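Local coordinates for ABC transporter, periplasmic substrate-binding protein (Vibrio cholerae O1 biovar eltor, PDB 1TWY) that probably serves as the periplasmic receptor of an ABC transporter, capturing phosphate and delivering it to the membrane-bound part of the uptake system, at residues Thr36-Ile41 with Ile79-Arg84; Ala101-Ala106 with Arg237-Leu242; Lys143-Thr148 with Thr180-Asn185. All blocks are in the same frame, centred on the assembly; numbering follows the deposited sequence.

Contact 1 of 3, residues Thr36-Ile41 with Ile79-Arg84; sequences TSVARI and IAMTSR. With PO4 (phosphate ion), chain I.
Val-38 lays CG2 over one face of the flat peptide that joins Thr-82 to Ser-83, 3.4 Å from Thr-82 O, while the polar atoms of that peptide are engaged elsewhere: Ser-83 N is hydrogen-bonded to Ser-65 OG, and Thr-82 O probably to Leu-240 N. The contact belongs to the type II periplasmic-binding-protein fold, where the N-terminal end of helix 36-52 meets strand 79-82 and the loop after it, and Thr-36, Ser-37 and Ser-83 hold a phosphate ion. The ion probably comes from the crystallisation liquor, yet its place is consistent with the site of a phosphate receptor.

Small hydroxyl residues suit this spot because each brings a donor on a short arm, close to the backbone. Phosphate O1 is gripped by three donors of the two segments: Ser-37 OG at 2.6 Å, Ser-83 OG at 2.7 Å and, more loosely, Ser-37 N. The hydroxyl of Ser-83 lies between its own backbone N and carbonyl carbon (chi1 59°), from where it reaches the ion. Thr-36 holds phosphate O3 with both N and OG1, each at 2.8 Å. Ser-35 OG and Ser-65 OG also bond the ion.

Away from the ion the contact turns apolar. Flexible selenomethionine Met-81 and branched Val-38 slide past each other in opposite directions, Val-38 CG1 lying 3.7 Å from Met-81 SE. The extended Met-81 chain reaches small Ala-39, with CE 4.1 Å from Ala-39 CB.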
ATOM      1  N   THR A  36      -4.514   6.081   5.869  1.00 18.95           N
ATOM      2  CA  THR A  36      -3.341   6.483   6.583  1.00 18.76           C
ATOM      3  C   THR A  36      -2.109   6.228   5.711  1.00 18.49           C
ATOM      4  O   THR A  36      -1.154   6.917   5.945  1.00 23.15           O
ATOM      5  CB  THR A  36      -3.162   5.638   7.885  1.00 22.88           C
ATOM      6  OG1 THR A  36      -3.040   4.255   7.543  1.00 23.93           O
ATOM      7  CG2 THR A  36      -4.362   5.841   8.867  1.00 29.12           C
ATOM      8  N   SER A  37      -2.164   5.289   4.823  1.00 21.45           N
ATOM      9  CA  SER A  37      -1.073   5.087   3.804  1.00 21.49           C
ATOM     10  C   SER A  37      -0.891   6.393   2.968  1.00 22.43           C
ATOM     11  O   SER A  37       0.211   6.954   2.852  1.00 22.98           O
ATOM     12  CB  SER A  37      -1.336   3.860   2.955  1.00 18.63           C
ATOM     13  OG  SER A  37      -1.707   2.675   3.799  1.00 23.41           O
ATOM     14  N   VAL A  38      -1.976   6.899   2.423  1.00 19.43           N
ATOM     15  CA  VAL A  38      -1.959   8.125   1.613  1.00 19.57           C
ATOM     16  C   VAL A  38      -1.670   9.294   2.458  1.00 19.92           C
ATOM     17  O   VAL A  38      -1.041  10.281   2.032  1.00 19.03           O
ATOM     18  CB  VAL A  38      -3.240   8.312   0.881  1.00 16.53           C
ATOM     19  CG1 VAL A  38      -3.101   9.519  -0.099  1.00 20.39           C
ATOM     20  CG2 VAL A  38      -3.521   7.137   0.096  1.00 18.23           C
ATOM     21  N   ALA A  39      -2.033   9.320   3.732  1.00 17.90           N
ATOM     22  CA  ALA A  39      -1.874  10.506   4.552  1.00 18.73           C
ATOM     23  C   ALA A  39      -0.360  10.860   4.757  1.00 19.06           C
ATOM     24  O   ALA A  39      -0.057  11.979   4.975  1.00 24.98           O
ATOM     25  CB  ALA A  39      -2.504  10.321   5.911  1.00 21.58           C
ATOM     26  N   ARG A  40       0.501   9.890   4.740  1.00 25.51           N
ATOM     27  CA  ARG A  40       1.993  10.078   4.891  1.00 24.47           C
ATOM     28  C   ARG A  40       2.441  11.093   3.792  1.00 22.50           C
ATOM     29  O   ARG A  40       2.939  12.175   4.070  1.00 31.25           O
ATOM     30  CB  ARG A  40       2.696   8.717   4.718  1.00 28.12           C
ATOM     31  CG  ARG A  40       2.309   7.685   5.841  1.00 39.53           C
ATOM     32  CD  ARG A  40       3.301   6.504   5.979  1.00 42.41           C
ATOM     33  NE  ARG A  40       4.657   7.034   6.109  1.00 52.26           N
ATOM     34  CZ  ARG A  40       5.691   6.701   5.345  1.00 58.66           C
ATOM     35  NH1 ARG A  40       5.566   5.820   4.347  1.00 60.89           N
ATOM     36  NH2 ARG A  40       6.868   7.263   5.581  1.00 56.42           N
ATOM     37  N   ILE A  41       2.035  10.884   2.560  1.00 21.33           N
ATOM     38  CA  ILE A  41       2.432  11.847   1.501  1.00 22.96           C
ATOM     39  C   ILE A  41       1.516  13.046   1.462  1.00 25.13           C
ATOM     40  O   ILE A  41       1.951  14.146   1.215  1.00 20.35           O
ATOM     41  CB  ILE A  41       2.585  11.140   0.149  1.00 23.93           C
ATOM     42  CG1 ILE A  41       3.222  12.027  -0.925  1.00 23.65           C
ATOM     43  CG2 ILE A  41       1.225  10.594  -0.418  1.00 20.44           C
ATOM     44  CD1 ILE A  41       4.706  12.568  -0.551  1.00 28.87           C
ATOM     45  N   ILE A  79     -12.748  15.676   0.407  1.00 20.70           N
ATOM     46  CA  ILE A  79     -11.979  14.764  -0.386  1.00 19.74           C
ATOM     47  C   ILE A  79     -11.781  13.484   0.353  1.00 18.74           C
ATOM     48  O   ILE A  79     -11.524  13.585   1.507  1.00 19.46           O
ATOM     49  CB  ILE A  79     -10.590  15.392  -0.854  1.00 19.22           C
ATOM     50  CG1 ILE A  79     -10.856  16.762  -1.523  1.00 23.10           C
ATOM     51  CG2 ILE A  79      -9.924  14.431  -1.822  1.00 16.70           C
ATOM     52  CD1 ILE A  79      -9.622  17.585  -1.833  1.00 18.13           C
ATOM     53  N   ALA A  80     -11.829  12.313  -0.250  1.00 17.38           N
ATOM     54  CA  ALA A  80     -11.373  11.142   0.468  1.00 19.92           C
ATOM     55  C   ALA A  80     -10.071  10.648  -0.210  1.00 19.75           C
ATOM     56  O   ALA A  80      -9.790  10.865  -1.385  1.00 17.68           O
ATOM     57  CB  ALA A  80     -12.393  10.082   0.526  1.00 19.21           C
HETATM   58  N   MSE A  81      -9.298   9.855   0.549  1.00 17.64           N
HETATM   59  CA  MSE A  81      -8.145   9.252  -0.002  1.00 18.04           C
HETATM   60  C   MSE A  81      -8.208   7.736   0.390  1.00 18.29           C
HETATM   61  O   MSE A  81      -8.621   7.407   1.507  1.00 18.72           O
HETATM   62  CB  MSE A  81      -6.852   9.959   0.471  1.00 22.11           C
HETATM   63  CG  MSE A  81      -6.664   9.976   1.854  1.00 31.61           C
HETATM   64 SE   MSE A  81      -5.241  11.394   2.330  1.00 26.23          SE
HETATM   65  CE  MSE A  81      -6.020  11.289   4.090  1.00 25.01           C
ATOM     66  N   THR A  82      -7.884   6.868  -0.539  1.00 16.14           N
ATOM     67  CA  THR A  82      -7.875   5.431  -0.286  1.00 16.60           C
ATOM     68  C   THR A  82      -6.576   4.857  -0.770  1.00 17.53           C
ATOM     69  O   THR A  82      -5.928   5.377  -1.610  1.00 19.53           O
ATOM     70  CB  THR A  82      -9.026   4.641  -0.959  1.00 19.23           C
ATOM     71  OG1 THR A  82      -8.860   4.574  -2.396  1.00 22.20           O
ATOM     72  CG2 THR A  82     -10.389   5.240  -0.655  1.00 20.06           C
ATOM     73  N   SER A  83      -6.200   3.701  -0.207  1.00 17.46           N
ATOM     74  CA  SER A  83      -5.123   2.892  -0.697  1.00 16.44           C
ATOM     75  C   SER A  83      -5.525   1.578  -1.360  1.00 18.12           C
ATOM     76  O   SER A  83      -4.765   0.572  -1.390  1.00 19.75           O
ATOM     77  CB  SER A  83      -4.168   2.700   0.461  1.00 17.68           C
ATOM     78  OG  SER A  83      -4.906   2.051   1.532  1.00 19.59           O
ATOM     79  N   ARG A  84      -6.725   1.541  -1.890  1.00 19.40           N
ATOM     80  CA  ARG A  84      -7.328   0.399  -2.564  1.00 19.78           C
ATOM     81  C   ARG A  84      -8.375   0.884  -3.489  1.00 19.61           C
ATOM     82  O   ARG A  84      -8.862   2.013  -3.346  1.00 21.11           O
ATOM     83  CB  ARG A  84      -7.986  -0.562  -1.604  1.00 24.29           C
ATOM     84  CG  ARG A  84      -9.058   0.092  -0.782  1.00 26.17           C
ATOM     85  CD  ARG A  84      -9.796  -0.912   0.076  1.00 20.63           C
ATOM     86  NE  ARG A  84     -10.814  -0.341   0.961  1.00 19.31           N
ATOM     87  CZ  ARG A  84     -12.054  -0.035   0.580  1.00 25.95           C
ATOM     88  NH1 ARG A  84     -12.395  -0.106  -0.681  1.00 22.77           N
ATOM     89  NH2 ARG A  84     -12.937   0.450   1.469  1.00 28.09           N
TER
HETATM   90  P   PO4 I1500      -5.303   2.508   5.026  1.00 21.01           P
HETATM   91  O1  PO4 I1500      -4.265   2.992   3.999  1.00 21.74           O
HETATM   92  O2  PO4 I1500      -4.861   1.010   5.499  1.00 24.36           O
HETATM   93  O3  PO4 I1500      -5.372   3.435   6.296  1.00 19.49           O
HETATM   94  O4  PO4 I1500      -6.705   2.300   4.495  1.00 18.98           O

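Contact 2 of 3, residues Ala101-Ala106 with Arg237-Leu242; sequences AFDGLA and RPFLIL
Arg-237 grips Asp-103 side-on, its NE and NH2 converging on the single carboxylate oxygen Asp-103 OD2, each at 2.8 Å. The oxygen lies in the guanidinium plane; it meets NE with its anti lone pair and NH2 nearly along its own C-O bond, with the two flat groups turned 45° apart. Opposite charges suit this buried place, since each probably offsets the cost of burying the other, and the two bonds, with those of NH1, help fix the rotation of the guanidinium. Asp-103 CG stands anti to its backbone N (chi1 174°), beside the arginine chain, which points the same way.

The backbones join as antiparallel strands. Asp-103 and Arg-237 form a hydrogen-bonded pair, N to O both ways at 2.9 Å, and Phe-239 N reaches Ala-101 O at 2.9 Å. Between them Phe-102 and Pro-238 make a non-hydrogen-bonded pair, where proline's missing N-H costs this strand pairing nothing.

Phe-239 extends the salt-bridge face: its CE1 stands 3.8 Å above the guanidinium plane, toward the rim, and touches Asp-103 CB at 3.7 Å. On the other face Phe-102 CE1 rests 4.0 Å from Pro-238 CB.

Steadied by Asp-103, Arg-237 is second-shell to the phosphate in the binding-protein cleft: its NH1 bonds Ser-37 OG, which it probably helps position, and Ser-158 OG of helix 154-163. Strand 79-82 flanks strand 236-243, and helix 36-52 packs Val-38 on Phe-239.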
ATOM      1  N   ALA A 101      -1.030   8.057  -7.228  1.00 18.15           N
ATOM      2  CA  ALA A 101       0.230   7.328  -7.326  1.00 17.36           C
ATOM      3  C   ALA A 101       0.013   5.868  -7.133  1.00 18.50           C
ATOM      4  O   ALA A 101      -1.062   5.472  -6.753  1.00 17.41           O
ATOM      5  CB  ALA A 101       1.220   7.854  -6.337  1.00 19.75           C
ATOM      6  N   PHE A 102       1.033   5.051  -7.372  1.00 18.60           N
ATOM      7  CA  PHE A 102       1.033   3.652  -6.970  1.00 19.57           C
ATOM      8  C   PHE A 102       2.083   3.486  -5.927  1.00 22.04           C
ATOM      9  O   PHE A 102       3.036   4.217  -5.835  1.00 17.98           O
ATOM     10  CB  PHE A 102       1.284   2.724  -8.128  1.00 20.11           C
ATOM     11  CG  PHE A 102       0.095   2.603  -9.070  1.00 23.90           C
ATOM     12  CD1 PHE A 102      -1.018   1.873  -8.699  1.00 28.43           C
ATOM     13  CD2 PHE A 102       0.119   3.164 -10.320  1.00 36.95           C
ATOM     14  CE1 PHE A 102      -2.105   1.753  -9.536  1.00 31.15           C
ATOM     15  CE2 PHE A 102      -0.979   3.059 -11.151  1.00 37.66           C
ATOM     16  CZ  PHE A 102      -2.080   2.343 -10.739  1.00 27.96           C
ATOM     17  N   ASP A 103       1.853   2.524  -5.034  1.00 17.47           N
ATOM     18  CA  ASP A 103       2.843   2.245  -3.994  1.00 17.56           C
ATOM     19  C   ASP A 103       3.133   0.762  -4.049  1.00 20.74           C
ATOM     20  O   ASP A 103       2.262  -0.032  -4.228  1.00 23.99           O
ATOM     21  CB  ASP A 103       2.259   2.681  -2.643  1.00 21.62           C
ATOM     22  CG  ASP A 103       3.098   2.330  -1.470  1.00 25.72           C
ATOM     23  OD1 ASP A 103       4.336   2.555  -1.495  1.00 24.50           O
ATOM     24  OD2 ASP A 103       2.550   1.723  -0.508  1.00 30.49           O
ATOM     25  N   GLY A 104       4.356   0.351  -4.091  1.00 19.66           N
ATOM     26  CA  GLY A 104       4.638  -1.049  -4.372  1.00 18.81           C
ATOM     27  C   GLY A 104       5.148  -1.772  -3.090  1.00 21.86           C
ATOM     28  O   GLY A 104       5.540  -1.110  -2.098  1.00 19.47           O
ATOM     29  N   LEU A 105       5.003  -3.089  -3.083  1.00 16.08           N
ATOM     30  CA  LEU A 105       5.516  -3.950  -2.056  1.00 18.04           C
ATOM     31  C   LEU A 105       6.547  -4.865  -2.659  1.00 20.71           C
ATOM     32  O   LEU A 105       6.340  -5.356  -3.772  1.00 19.76           O
ATOM     33  CB  LEU A 105       4.379  -4.814  -1.462  1.00 21.30           C
ATOM     34  CG  LEU A 105       3.244  -4.128  -0.699  1.00 24.87           C
ATOM     35  CD1 LEU A 105       2.276  -5.189  -0.187  1.00 27.25           C
ATOM     36  CD2 LEU A 105       3.718  -3.433   0.500  1.00 31.78           C
ATOM     37  N   ALA A 106       7.596  -5.163  -1.904  1.00 16.06           N
ATOM     38  CA  ALA A 106       8.611  -6.158  -2.272  1.00 13.77           C
ATOM     39  C   ALA A 106       8.566  -7.330  -1.365  1.00 14.49           C
ATOM     40  O   ALA A 106       8.302  -7.197  -0.191  1.00 15.81           O
ATOM     41  CB  ALA A 106      10.069  -5.526  -2.121  1.00 17.12           C
ATOM     42  N   ARG A 237      -0.370  -1.110  -4.949  1.00 18.98           N
ATOM     43  CA  ARG A 237      -1.696  -0.673  -4.588  1.00 19.16           C
ATOM     44  C   ARG A 237      -1.820   0.782  -5.029  1.00 18.43           C
ATOM     45  O   ARG A 237      -0.824   1.484  -5.092  1.00 20.21           O
ATOM     46  CB  ARG A 237      -1.921  -0.749  -3.075  1.00 21.65           C
ATOM     47  CG  ARG A 237      -1.018   0.120  -2.294  1.00 23.51           C
ATOM     48  CD  ARG A 237      -0.985  -0.236  -0.855  1.00 26.98           C
ATOM     49  NE  ARG A 237       0.029   0.500  -0.148  1.00 20.98           N
ATOM     50  CZ  ARG A 237      -0.052   0.874   1.131  1.00 23.43           C
ATOM     51  NH1 ARG A 237      -1.098   0.527   1.803  1.00 22.63           N
ATOM     52  NH2 ARG A 237       0.903   1.627   1.719  1.00 22.55           N
ATOM     53  N   PRO A 238      -3.029   1.198  -5.393  1.00 19.75           N
ATOM     54  CA  PRO A 238      -3.272   2.565  -5.785  1.00 17.84           C
ATOM     55  C   PRO A 238      -3.436   3.521  -4.623  1.00 18.82           C
ATOM     56  O   PRO A 238      -4.033   3.076  -3.596  1.00 18.00           O
ATOM     57  CB  PRO A 238      -4.643   2.467  -6.566  1.00 17.90           C
ATOM     58  CG  PRO A 238      -5.316   1.364  -5.907  1.00 20.78           C
ATOM     59  CD  PRO A 238      -4.215   0.364  -5.563  1.00 19.13           C
ATOM     60  N   PHE A 239      -2.986   4.776  -4.731  1.00 16.58           N
ATOM     61  CA  PHE A 239      -3.415   5.826  -3.838  1.00 15.80           C
ATOM     62  C   PHE A 239      -4.452   6.613  -4.645  1.00 19.30           C
ATOM     63  O   PHE A 239      -4.081   7.255  -5.602  1.00 19.24           O
ATOM     64  CB  PHE A 239      -2.284   6.737  -3.495  1.00 17.16           C
ATOM     65  CG  PHE A 239      -1.269   6.155  -2.473  1.00 14.25           C
ATOM     66  CD1 PHE A 239      -1.412   4.876  -1.997  1.00 16.86           C
ATOM     67  CD2 PHE A 239      -0.275   6.944  -1.970  1.00 17.66           C
ATOM     68  CE1 PHE A 239      -0.536   4.382  -1.015  1.00 18.41           C
ATOM     69  CE2 PHE A 239       0.602   6.476  -1.008  1.00 19.23           C
ATOM     70  CZ  PHE A 239       0.470   5.188  -0.548  1.00 18.10           C
ATOM     71  N   LEU A 240      -5.739   6.476  -4.335  1.00 16.89           N
ATOM     72  CA  LEU A 240      -6.820   7.180  -5.006  1.00 15.81           C
ATOM     73  C   LEU A 240      -7.283   8.344  -4.248  1.00 16.90           C
ATOM     74  O   LEU A 240      -7.335   8.443  -2.985  1.00 19.06           O
ATOM     75  CB  LEU A 240      -8.000   6.232  -5.183  1.00 16.95           C
ATOM     76  CG  LEU A 240      -7.784   4.930  -5.922  1.00 21.48           C
ATOM     77  CD1 LEU A 240      -9.122   4.255  -6.045  1.00 23.64           C
ATOM     78  CD2 LEU A 240      -7.111   5.179  -7.357  1.00 21.72           C
ATOM     79  N   ILE A 241      -7.713   9.347  -4.991  1.00 16.14           N
ATOM     80  CA  ILE A 241      -8.307  10.566  -4.510  1.00 16.83           C
ATOM     81  C   ILE A 241      -9.760  10.616  -5.089  1.00 16.36           C
ATOM     82  O   ILE A 241      -9.940  10.470  -6.297  1.00 19.19           O
ATOM     83  CB  ILE A 241      -7.565  11.776  -5.006  1.00 15.08           C
ATOM     84  CG1 ILE A 241      -6.035  11.711  -4.634  1.00 17.29           C
ATOM     85  CG2 ILE A 241      -8.156  13.032  -4.438  1.00 20.96           C
ATOM     86  CD1 ILE A 241      -5.797  11.730  -3.192  1.00 21.22           C
ATOM     87  N   LEU A 242     -10.699  10.778  -4.168  1.00 17.18           N
ATOM     88  CA  LEU A 242     -12.153  10.758  -4.449  1.00 19.46           C
ATOM     89  C   LEU A 242     -12.719  12.123  -4.096  1.00 16.95           C
ATOM     90  O   LEU A 242     -12.450  12.706  -3.068  1.00 17.61           O
ATOM     91  CB  LEU A 242     -12.862   9.708  -3.612  1.00 20.69           C
ATOM     92  CG  LEU A 242     -12.669   8.225  -3.854  1.00 29.17           C
ATOM     93  CD1 LEU A 242     -11.320   7.805  -3.749  1.00 25.90           C
ATOM     94  CD2 LEU A 242     -13.417   7.464  -2.752  1.00 35.39           C
TER

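Contact 3 of 3, residues Lys143-Thr148 with Thr180-Asn185; sequences KIAVVT and TALVVN
A parallel strand pair at the edge of a sheet, its strands linked through helix 154-163 and the hairpin 166-175, brings Val-146, Val-147 and Thr-148 against Ala-181 to Val-184 in this binding-protein fold. Three backbone bonds stitch it: Leu-182 N to Val-146 O at 2.9 Å, Thr-148 N to Leu-182 O at 2.8 Å and Val-184 N to Thr-148 O at 3.0 Å. All are close to straight.

Beta-branched residues suit these extended backbones. Val-147 sends CG1 anti to its backbone N (chi1 -166°), where it meets Val-184 CG1 at 3.9 Å, the two side chains crossing at about a right angle. Helix 187-196 lies on both valines through Met-190 and Leu-193, so apolar side chains suit this face. Thr-148 points to the other face. There its methyl CG2 supplies the apolar contact, touching Ala-181 CB and Val-183 CG2, each at 4.0 Å.

Strand 145-149 pairs also with strand 200-205, which leaves 182-184 on the outer side of it. Just before the strand pairing begins, a water replaces the direct bond: it accepts from Val-146 N at 3.0 Å and donates to Thr-180 O at 3.0 Å.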
ATOM      1  N   LYS A 143      12.856 -25.263   6.917  1.00 21.41           N
ATOM      2  CA  LYS A 143      11.561 -24.816   7.348  1.00 19.80           C
ATOM      3  C   LYS A 143      11.483 -23.305   7.136  1.00 16.70           C
ATOM      4  O   LYS A 143      12.389 -22.520   7.555  1.00 19.83           O
ATOM      5  CB  LYS A 143      11.252 -25.170   8.782  1.00 24.74           C
ATOM      6  CG  LYS A 143       9.846 -24.836   9.262  1.00 30.88           C
ATOM      7  CD  LYS A 143       9.559 -25.412  10.662  1.00 33.75           C
ATOM      8  CE  LYS A 143       8.159 -24.995  11.113  1.00 42.64           C
ATOM      9  NZ  LYS A 143       7.102 -25.097  10.028  1.00 41.90           N
ATOM     10  N   ILE A 144      10.390 -22.909   6.511  1.00 18.24           N
ATOM     11  CA  ILE A 144      10.092 -21.456   6.298  1.00 18.63           C
ATOM     12  C   ILE A 144       9.680 -20.726   7.577  1.00 19.35           C
ATOM     13  O   ILE A 144       8.824 -21.189   8.351  1.00 22.74           O
ATOM     14  CB  ILE A 144       9.054 -21.281   5.162  1.00 16.67           C
ATOM     15  CG1 ILE A 144       9.547 -21.883   3.865  1.00 17.43           C
ATOM     16  CG2 ILE A 144       8.822 -19.738   5.045  1.00 19.20           C
ATOM     17  CD1 ILE A 144       8.527 -21.882   2.850  1.00 18.46           C
ATOM     18  N   ALA A 145      10.292 -19.564   7.854  1.00 15.72           N
ATOM     19  CA  ALA A 145       9.725 -18.672   8.934  1.00 14.81           C
ATOM     20  C   ALA A 145       8.981 -17.539   8.168  1.00 17.20           C
ATOM     21  O   ALA A 145       9.615 -16.814   7.368  1.00 18.43           O
ATOM     22  CB  ALA A 145      10.785 -18.066   9.842  1.00 17.87           C
ATOM     23  N   VAL A 146       7.694 -17.512   8.288  1.00 17.22           N
ATOM     24  CA  VAL A 146       6.846 -16.511   7.607  1.00 14.99           C
ATOM     25  C   VAL A 146       6.796 -15.348   8.519  1.00 15.53           C
ATOM     26  O   VAL A 146       6.413 -15.449   9.610  1.00 16.29           O
ATOM     27  CB  VAL A 146       5.429 -17.063   7.500  1.00 18.37           C
ATOM     28  CG1 VAL A 146       4.484 -16.099   6.782  1.00 17.23           C
ATOM     29  CG2 VAL A 146       5.466 -18.355   6.685  1.00 18.87           C
ATOM     30  N   VAL A 147       7.078 -14.152   8.009  1.00 15.43           N
ATOM     31  CA  VAL A 147       7.067 -12.889   8.747  1.00 17.39           C
ATOM     32  C   VAL A 147       6.036 -11.939   8.127  1.00 13.83           C
ATOM     33  O   VAL A 147       5.914 -11.800   6.920  1.00 14.56           O
ATOM     34  CB  VAL A 147       8.392 -12.268   8.770  1.00 13.67           C
ATOM     35  CG1 VAL A 147       8.355 -11.126   9.880  1.00 17.84           C
ATOM     36  CG2 VAL A 147       9.490 -13.235   9.005  1.00 17.13           C
ATOM     37  N   THR A 148       5.265 -11.277   9.015  1.00 13.03           N
ATOM     38  CA  THR A 148       4.250 -10.396   8.695  1.00 15.34           C
ATOM     39  C   THR A 148       4.350  -9.102   9.536  1.00 14.42           C
ATOM     40  O   THR A 148       5.276  -9.009  10.368  1.00 13.19           O
ATOM     41  CB  THR A 148       2.891 -11.074   8.676  1.00 15.01           C
ATOM     42  OG1 THR A 148       1.948 -10.141   8.098  1.00 16.17           O
ATOM     43  CG2 THR A 148       2.388 -11.421  10.091  1.00 18.91           C
ATOM     44  N   THR A 180       0.935 -19.035  12.933  1.00 24.62           N
ATOM     45  CA  THR A 180       2.360 -19.265  13.174  1.00 24.29           C
ATOM     46  C   THR A 180       3.303 -18.190  12.546  1.00 21.29           C
ATOM     47  O   THR A 180       4.515 -18.163  12.842  1.00 23.79           O
ATOM     48  CB  THR A 180       2.820 -20.628  12.665  1.00 28.60           C
ATOM     49  OG1 THR A 180       2.412 -20.885  11.313  1.00 24.55           O
ATOM     50  CG2 THR A 180       2.320 -21.807  13.601  1.00 31.20           C
ATOM     51  N   ALA A 181       2.744 -17.306  11.731  1.00 17.36           N
ATOM     52  CA  ALA A 181       3.568 -16.194  11.208  1.00 17.37           C
ATOM     53  C   ALA A 181       4.093 -15.329  12.347  1.00 16.47           C
ATOM     54  O   ALA A 181       3.441 -15.135  13.361  1.00 22.78           O
ATOM     55  CB  ALA A 181       2.712 -15.389  10.382  1.00 19.46           C
ATOM     56  N   LEU A 182       5.284 -14.771  12.167  1.00 15.57           N
ATOM     57  CA  LEU A 182       5.879 -13.897  13.198  1.00 16.14           C
ATOM     58  C   LEU A 182       5.587 -12.473  12.818  1.00 19.14           C
ATOM     59  O   LEU A 182       5.606 -12.078  11.671  1.00 18.74           O
ATOM     60  CB  LEU A 182       7.353 -14.066  13.116  1.00 19.42           C
ATOM     61  CG  LEU A 182       7.820 -15.390  13.707  1.00 30.29           C
ATOM     62  CD1 LEU A 182       9.107 -15.590  13.072  1.00 35.24           C
ATOM     63  CD2 LEU A 182       7.874 -15.155  15.248  1.00 31.94           C
ATOM     64  N   VAL A 183       5.279 -11.694  13.812  1.00 16.29           N
ATOM     65  CA  VAL A 183       4.943 -10.290  13.583  1.00 14.40           C
ATOM     66  C   VAL A 183       6.118  -9.411  13.978  1.00 14.33           C
ATOM     67  O   VAL A 183       6.687  -9.532  15.064  1.00 16.47           O
ATOM     68  CB  VAL A 183       3.748  -9.872  14.498  1.00 16.83           C
ATOM     69  CG1 VAL A 183       3.505  -8.391  14.467  1.00 15.08           C
ATOM     70  CG2 VAL A 183       2.426 -10.547  13.997  1.00 18.27           C
ATOM     71  N   VAL A 184       6.391  -8.478  13.090  1.00 14.85           N
ATOM     72  CA  VAL A 184       7.292  -7.333  13.339  1.00 13.73           C
ATOM     73  C   VAL A 184       6.542  -6.036  13.076  1.00 14.08           C
ATOM     74  O   VAL A 184       5.477  -6.026  12.484  1.00 15.40           O
ATOM     75  CB  VAL A 184       8.548  -7.409  12.488  1.00 14.24           C
ATOM     76  CG1 VAL A 184       9.324  -8.699  12.731  1.00 14.07           C
ATOM     77  CG2 VAL A 184       8.289  -7.285  10.997  1.00 14.63           C
ATOM     78  N   ASN A 185       7.108  -4.915  13.552  1.00 18.15           N
ATOM     79  CA  ASN A 185       6.360  -3.673  13.649  1.00 16.56           C
ATOM     80  C   ASN A 185       6.903  -2.489  12.815  1.00 16.54           C
ATOM     81  O   ASN A 185       6.407  -1.358  13.003  1.00 18.20           O
ATOM     82  CB  ASN A 185       6.159  -3.273  15.095  1.00 15.88           C
ATOM     83  CG  ASN A 185       7.344  -2.729  15.709  1.00 15.34           C
ATOM     84  OD1 ASN A 185       8.448  -2.908  15.205  1.00 18.11           O
ATOM     85  ND2 ASN A 185       7.145  -1.968  16.884  1.00 23.64           N
TER
HETATM   86  O   HOH W   1       6.405 -19.000  10.610  1.00 25.03           O

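How the contacts relate
From the N terminus, contact 1 closes first: the chain leaves helix 36-52, runs through strand 57-62 and helix 65-73, and returns on strand 79-82. Contact 2 then opens on strand 96-109 and closes only at strand 236-243, after 130 intervening residues. Contact 3 is nested inside that long loop, and no two loops cross. Contacts 1 and 2 touch, since strands 79-82 and 236-243 are neighbours in one sheet. Contact 3 lies about 25 Å, centre to centre, from contact 2, in the other part of the sheet. Strand 96-109, which also pairs with strand 200-205, joins the two regions, consistent with the two-lobed fold of binding proteins.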